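Long-range contacts in polysaccharide biosynthesis protein CapD (Bacillus thuringiensis HD-771, PDB 6BWC), which probably acts as an NADP-binding, short-chain-dehydrogenase-type enzyme on a UDP-linked amino sugar in the biosynthesis of CMP-pseudaminic acid: residues L282-L287 and K307-G312; F227-P232 and P288-I293. The protein carries 2 engineered substitutions. All blocks are in the same frame, centred on the assembly; numbering follows the deposited sequence.

In the fold
Both interactions belong to the end of the Rossmann-type sheet that finishes in strand 285-286, where strand 226-229 runs antiparallel to 290-293 and 290-293 antiparallel to 285-286. Interaction 2 joins the first two of these strands, and interaction 1 adds the chain at 307-312 beyond the third, with the centres of the two contacts about 10 Å apart. A probable hydrogen bond from Phe285 N to Ile292 O (2.7 Å) connects their backbones, and a salt bridge between Glu286 OE2 and Lys230 NZ (2.7 Å) connects their side chains. In interaction 2 the side chain of Ile228 lies about 10 Å from the bound NADP and about 10 Å from UDP-N-acetylglucosamine.

Interaction 1 (L282-L287 and K307-G312); sequences LQAFEL and KRAKAG
Phe285 and Arg308 form a single beta-bridge, their CA atoms 4.6 Å apart, where 307-312 runs past 282-287 with end-to-end directions 136° apart. The bridge attaches a loop to strand 285-286, the outermost strand within the chain at this end of its Rossmann-type sheet. Two backbone hydrogen bonds hold it, Glu286 N to Lys307 O (2.9 Å) and Ala309 N to Ala284 O (3.0 Å). Lys307 O also faces the CA of Phe285 and lies near the plane of that ring, at its edge by CD1.

Across the bridge, the Ala309 methyl packs on Glu286, its CB 3.6 Å from CG, while Glu286 stretches on in an extended chain beyond CG. Lys307 lies alongside, pointing the same way. The two charged ends form only a long salt bridge, OE2 to NZ 3.7 Å; the closer partner of OE2 is Lys230 NZ, and the carboxylate is thus shared between two lysines, which would probably favour its ionised form. At the other end, the contact closes with the CD2 methyl of Leu282 against Ala311 CB at 3.6 Å.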
loop_
_atom_site.group_PDB
_atom_site.type_symbol
_atom_site.label_atom_id
_atom_site.label_comp_id
_atom_site.label_asym_id
_atom_site.label_seq_id
_atom_site.Cartn_x
_atom_site.Cartn_y
_atom_site.Cartn_z
ATOM N N LEU C 282 -40.551 12.772 3.390
ATOM C CA LEU C 282 -40.997 13.755 4.409
ATOM C C LEU C 282 -40.141 15.034 4.517
ATOM O O LEU C 282 -40.593 16.009 5.115
ATOM C CB LEU C 282 -41.076 13.082 5.784
ATOM C CG LEU C 282 -42.021 11.862 5.864
ATOM C CD1 LEU C 282 -41.619 10.904 6.976
ATOM C CD2 LEU C 282 -43.475 12.293 6.025
ATOM N N GLN C 283 -38.918 15.022 3.968
ATOM C CA GLN C 283 -38.051 16.233 3.873
ATOM C C GLN C 283 -37.840 16.736 2.453
ATOM O O GLN C 283 -37.269 17.823 2.287
ATOM C CB GLN C 283 -36.652 16.075 4.525
ATOM C CG GLN C 283 -36.228 14.691 4.983
ATOM C CD GLN C 283 -36.832 14.336 6.329
ATOM O OE1 GLN C 283 -36.826 15.150 7.248
ATOM N NE2 GLN C 283 -37.351 13.129 6.457
ATOM N N ALA C 284 -38.287 15.971 1.454
ATOM C CA ALA C 284 -37.997 16.264 0.045
ATOM C C ALA C 284 -38.811 17.434 -0.563
ATOM O O ALA C 284 -39.972 17.632 -0.237
ATOM C CB ALA C 284 -38.197 14.996 -0.776
ATOM N N PHE C 285 -38.195 18.200 -1.458
ATOM C CA PHE C 285 -38.874 19.292 -2.167
ATOM C C PHE C 285 -39.343 18.869 -3.564
ATOM O O PHE C 285 -38.680 18.077 -4.212
ATOM C CB PHE C 285 -37.955 20.515 -2.219
ATOM C CG PHE C 285 -37.652 21.072 -0.854
ATOM C CD1 PHE C 285 -38.498 22.017 -0.255
ATOM C CD2 PHE C 285 -36.559 20.612 -0.123
ATOM C CE1 PHE C 285 -38.241 22.509 1.029
ATOM C CE2 PHE C 285 -36.296 21.099 1.164
ATOM C CZ PHE C 285 -37.138 22.047 1.737
ATOM N N GLU C 286 -40.503 19.360 -4.003
ATOM C CA GLU C 286 -40.987 19.146 -5.372
ATOM C C GLU C 286 -40.789 20.392 -6.199
ATOM O O GLU C 286 -41.092 21.495 -5.753
ATOM C CB GLU C 286 -42.471 18.826 -5.409
ATOM C CG GLU C 286 -42.766 17.361 -5.297
ATOM C CD GLU C 286 -44.199 17.014 -5.617
ATOM O OE1 GLU C 286 -44.838 16.234 -4.856
ATOM O OE2 GLU C 286 -44.670 17.502 -6.658
ATOM N N LEU C 287 -40.263 20.191 -7.404
ATOM C CA LEU C 287 -40.296 21.162 -8.495
ATOM C C LEU C 287 -41.210 20.542 -9.563
ATOM O O LEU C 287 -41.580 19.346 -9.464
ATOM C CB LEU C 287 -38.883 21.402 -9.064
ATOM C CG LEU C 287 -37.881 22.207 -8.219
ATOM C CD1 LEU C 287 -36.466 22.028 -8.762
ATOM C CD2 LEU C 287 -38.228 23.694 -8.154
ATOM N N LYS C 307 -41.182 24.330 -2.358
ATOM C CA LYS C 307 -42.361 23.454 -2.181
ATOM C C LYS C 307 -42.051 22.085 -1.523
ATOM O O LYS C 307 -41.203 21.350 -2.004
ATOM C CB LYS C 307 -43.075 23.236 -3.533
ATOM C CG LYS C 307 -44.525 22.769 -3.385
ATOM C CD LYS C 307 -45.007 21.831 -4.494
ATOM C CE LYS C 307 -46.170 20.964 -4.002
ATOM N NZ LYS C 307 -46.763 20.066 -5.034
ATOM N N ARG C 308 -42.753 21.753 -0.439
ATOM C CA ARG C 308 -42.593 20.453 0.214
ATOM C C ARG C 308 -43.396 19.439 -0.565
ATOM O O ARG C 308 -44.482 19.726 -1.035
ATOM C CB ARG C 308 -43.056 20.462 1.668
ATOM C CG ARG C 308 -41.988 20.809 2.689
ATOM C CD ARG C 308 -42.628 21.432 3.925
ATOM N NE ARG C 308 -41.811 21.343 5.138
ATOM C CZ ARG C 308 -42.087 21.957 6.304
ATOM N NH1 ARG C 308 -43.163 22.738 6.451
ATOM N NH2 ARG C 308 -41.269 21.799 7.347
ATOM N N ALA C 309 -42.835 18.246 -0.688
ATOM C CA ALA C 309 -43.401 17.178 -1.497
ATOM C C ALA C 309 -44.413 16.459 -0.660
ATOM O O ALA C 309 -44.429 16.632 0.562
ATOM C CB ALA C 309 -42.304 16.213 -1.920
ATOM N N LYS C 310 -45.238 15.634 -1.301
ATOM C CA LYS C 310 -46.136 14.747 -0.552
ATOM C C LYS C 310 -45.332 13.573 0.046
ATOM O O LYS C 310 -44.331 13.157 -0.549
ATOM C CB LYS C 310 -47.295 14.248 -1.433
ATOM C CG LYS C 310 -48.551 13.881 -0.638
ATOM C CD LYS C 310 -49.298 15.108 -0.098
ATOM C CE LYS C 310 -49.825 14.890 1.330
ATOM N NZ LYS C 310 -50.916 15.844 1.721
ATOM N N ALA C 311 -45.749 13.066 1.218
ATOM C CA ALA C 311 -45.172 11.830 1.800
ATOM C C ALA C 311 -45.574 10.620 0.963
ATOM O O ALA C 311 -46.218 10.760 -0.071
ATOM C CB ALA C 311 -45.626 11.626 3.239
ATOM N N GLY C 312 -45.173 9.431 1.390
ATOM C CA GLY C 312 -45.667 8.193 0.776
ATOM C C GLY C 312 -44.652 7.494 -0.093
ATOM O O GLY C 312 -43.585 8.027 -0.368
#

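Interaction 2 (F227-P232 and P288-I293); sequences FILKMP and PDMFII
The Phe291 ring has the amino end of Lys230 over one face, off-centre: NZ stands 4.5 Å from the ring centroid and 29° off the ring normal, a cation-pi contact. The lysine crosses the phenylalanine side chain at about a right angle, and its CD lies 3.8 Å from CE2. Bends at chi2, chi3 and chi4 fold the chain round to this position, where NZ also forms a salt bridge with Glu286 OE2. Ile228 O lies at the edge of the same ring, near its plane, and Tyr314 packs edge-to-face with it. The Phe227 ring, on the opposite face of the sheet, takes a sulfur at its edge in a Met-aromatic contact, Met290 SD being 3.5 Å from CD2. Ile292 lies side by side with Phe227, its CD1 3.5 Å from CE2.

Between these two sets of side chains the strands pair antiparallel, 290-293 being an antiparallel addition to the parallel strands of the large Rossmann-type sheet. Ile228 and Phe291 are the hydrogen-bonded pair, with Ile228 N to Phe291 O (3.0 Å) and Phe291 N to Ile228 O (2.7 Å); Phe227 with Ile292 and Leu229 with Met290 are non-hydrogen-bonded pairs. Just past the strand end, Lys230 N binds Asp289 O from above the carbonyl plane. The CD1 methyls of Ile228 and Ile293 meet at 3.6 Å.

The face bearing Phe227, Leu229 and Met290 is covered by helix 207-220: Phe227 touches Ala217, while Leu229 and Met290 both touch Leu213. Within the sheet, strand 163-169 flanks 226-229 on the side away from 290-293 and is hydrogen-bonded to it through Ser166 and Phe227.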
loop_
_atom_site.group_PDB
_atom_site.type_symbol
_atom_site.label_atom_id
_atom_site.label_comp_id
_atom_site.label_asym_id
_atom_site.label_seq_id
_atom_site.Cartn_x
_atom_site.Cartn_y
_atom_site.Cartn_z
ATOM N N PHE C 227 -30.800 15.244 -6.383
ATOM C CA PHE C 227 -31.839 15.483 -7.394
ATOM C C PHE C 227 -32.398 14.177 -8.023
ATOM O O PHE C 227 -31.629 13.325 -8.467
ATOM C CB PHE C 227 -31.278 16.369 -8.505
ATOM C CG PHE C 227 -30.863 17.739 -8.049
ATOM C CD1 PHE C 227 -29.606 17.968 -7.544
ATOM C CD2 PHE C 227 -31.730 18.806 -8.157
ATOM C CE1 PHE C 227 -29.224 19.242 -7.147
ATOM C CE2 PHE C 227 -31.366 20.074 -7.743
ATOM C CZ PHE C 227 -30.105 20.295 -7.240
ATOM N N ILE C 228 -33.724 14.024 -8.059
ATOM C CA ILE C 228 -34.373 12.902 -8.770
ATOM C C ILE C 228 -35.482 13.412 -9.691
ATOM O O ILE C 228 -36.273 14.276 -9.333
ATOM C CB ILE C 228 -35.008 11.845 -7.838
ATOM C CG1 ILE C 228 -34.113 11.536 -6.643
ATOM C CG2 ILE C 228 -35.354 10.573 -8.619
ATOM C CD1 ILE C 228 -34.451 12.352 -5.418
ATOM N N LEU C 229 -35.547 12.811 -10.866
ATOM C CA LEU C 229 -36.390 13.281 -11.943
ATOM C C LEU C 229 -37.701 12.537 -11.879
ATOM O O LEU C 229 -37.711 11.359 -11.536
ATOM C CB LEU C 229 -35.683 12.993 -13.262
ATOM C CG LEU C 229 -36.097 13.804 -14.486
ATOM C CD1 LEU C 229 -35.786 15.301 -14.333
ATOM C CD2 LEU C 229 -35.392 13.228 -15.720
ATOM N N LYS C 230 -38.808 13.214 -12.185
ATOM C CA LYS C 230 -40.113 12.538 -12.227
ATOM C C LYS C 230 -40.039 11.698 -13.484
ATOM O O LYS C 230 -39.882 12.237 -14.572
ATOM C CB LYS C 230 -41.300 13.498 -12.325
ATOM C CG LYS C 230 -41.286 14.700 -11.396
ATOM C CD LYS C 230 -42.449 14.741 -10.410
ATOM C CE LYS C 230 -42.897 16.178 -10.194
ATOM N NZ LYS C 230 -43.397 16.461 -8.835
ATOM N N MET C 231 -40.106 10.383 -13.341
ATOM C CA MET C 231 -39.933 9.507 -14.479
ATOM C C MET C 231 -41.127 8.591 -14.644
ATOM O O MET C 231 -41.798 8.235 -13.686
ATOM C CB MET C 231 -38.664 8.673 -14.333
ATOM C CG MET C 231 -37.362 9.479 -14.259
ATOM S SD MET C 231 -36.199 8.832 -13.030
ATOM C CE MET C 231 -36.026 7.236 -13.765
ATOM N N PRO C 232 -41.402 8.209 -15.880
ATOM C CA PRO C 232 -42.494 7.307 -16.158
ATOM C C PRO C 232 -42.144 5.848 -15.868
ATOM O O PRO C 232 -41.020 5.400 -16.137
ATOM C CB PRO C 232 -42.701 7.503 -17.654
ATOM C CG PRO C 232 -41.329 7.817 -18.159
ATOM C CD PRO C 232 -40.760 8.701 -17.112
ATOM N N PRO C 288 -41.594 21.342 -10.576
ATOM C CA PRO C 288 -42.354 20.793 -11.686
ATOM C C PRO C 288 -41.908 19.377 -12.119
ATOM O O PRO C 288 -42.693 18.437 -12.018
ATOM C CB PRO C 288 -42.126 21.838 -12.806
ATOM C CG PRO C 288 -41.622 23.093 -12.136
ATOM C CD PRO C 288 -41.558 22.815 -10.655
ATOM N N ASP C 289 -40.649 19.237 -12.532
ATOM C CA ASP C 289 -40.136 18.015 -13.176
ATOM C C ASP C 289 -39.157 17.164 -12.350
ATOM O O ASP C 289 -38.609 16.187 -12.855
ATOM C CB ASP C 289 -39.472 18.418 -14.492
ATOM C CG ASP C 289 -40.478 18.636 -15.604
ATOM O OD1 ASP C 289 -40.252 19.570 -16.407
ATOM O OD2 ASP C 289 -41.473 17.865 -15.687
ATOM N N MET C 290 -39.024 17.479 -11.063
ATOM C CA MET C 290 -37.875 17.067 -10.260
ATOM C C MET C 290 -38.153 17.124 -8.746
ATOM O O MET C 290 -38.873 18.004 -8.292
ATOM C CB MET C 290 -36.762 18.041 -10.606
ATOM C CG MET C 290 -35.445 17.872 -9.890
ATOM S SD MET C 290 -34.395 19.208 -10.443
ATOM C CE MET C 290 -34.098 18.686 -12.139
ATOM N N PHE C 291 -37.601 16.180 -7.978
ATOM C CA PHE C 291 -37.561 16.295 -6.503
ATOM C C PHE C 291 -36.141 16.626 -6.077
ATOM O O PHE C 291 -35.193 16.211 -6.723
ATOM C CB PHE C 291 -37.968 15.012 -5.774
ATOM C CG PHE C 291 -39.336 14.490 -6.127
ATOM C CD1 PHE C 291 -40.450 14.831 -5.363
ATOM C CD2 PHE C 291 -39.505 13.591 -7.190
ATOM C CE1 PHE C 291 -41.702 14.308 -5.664
ATOM C CE2 PHE C 291 -40.760 13.076 -7.500
ATOM C CZ PHE C 291 -41.861 13.444 -6.739
ATOM N N ILE C 292 -36.025 17.369 -4.981
ATOM C CA ILE C 292 -34.756 17.688 -4.355
ATOM C C ILE C 292 -34.838 17.200 -2.917
ATOM O O ILE C 292 -35.656 17.692 -2.154
ATOM C CB ILE C 292 -34.479 19.210 -4.381
ATOM C CG1 ILE C 292 -34.417 19.684 -5.843
ATOM C CG2 ILE C 292 -33.179 19.553 -3.636
ATOM C CD1 ILE C 292 -34.190 21.172 -6.067
ATOM N N ILE C 293 -34.018 16.216 -2.562
ATOM C CA ILE C 293 -33.884 15.788 -1.174
ATOM C C ILE C 293 -32.690 16.546 -0.621
ATOM O O ILE C 293 -31.622 16.499 -1.207
ATOM C CB ILE C 293 -33.634 14.267 -1.031
ATOM C CG1 ILE C 293 -34.625 13.453 -1.883
ATOM C CG2 ILE C 293 -33.734 13.840 0.433
ATOM C CD1 ILE C 293 -34.417 11.945 -1.797
#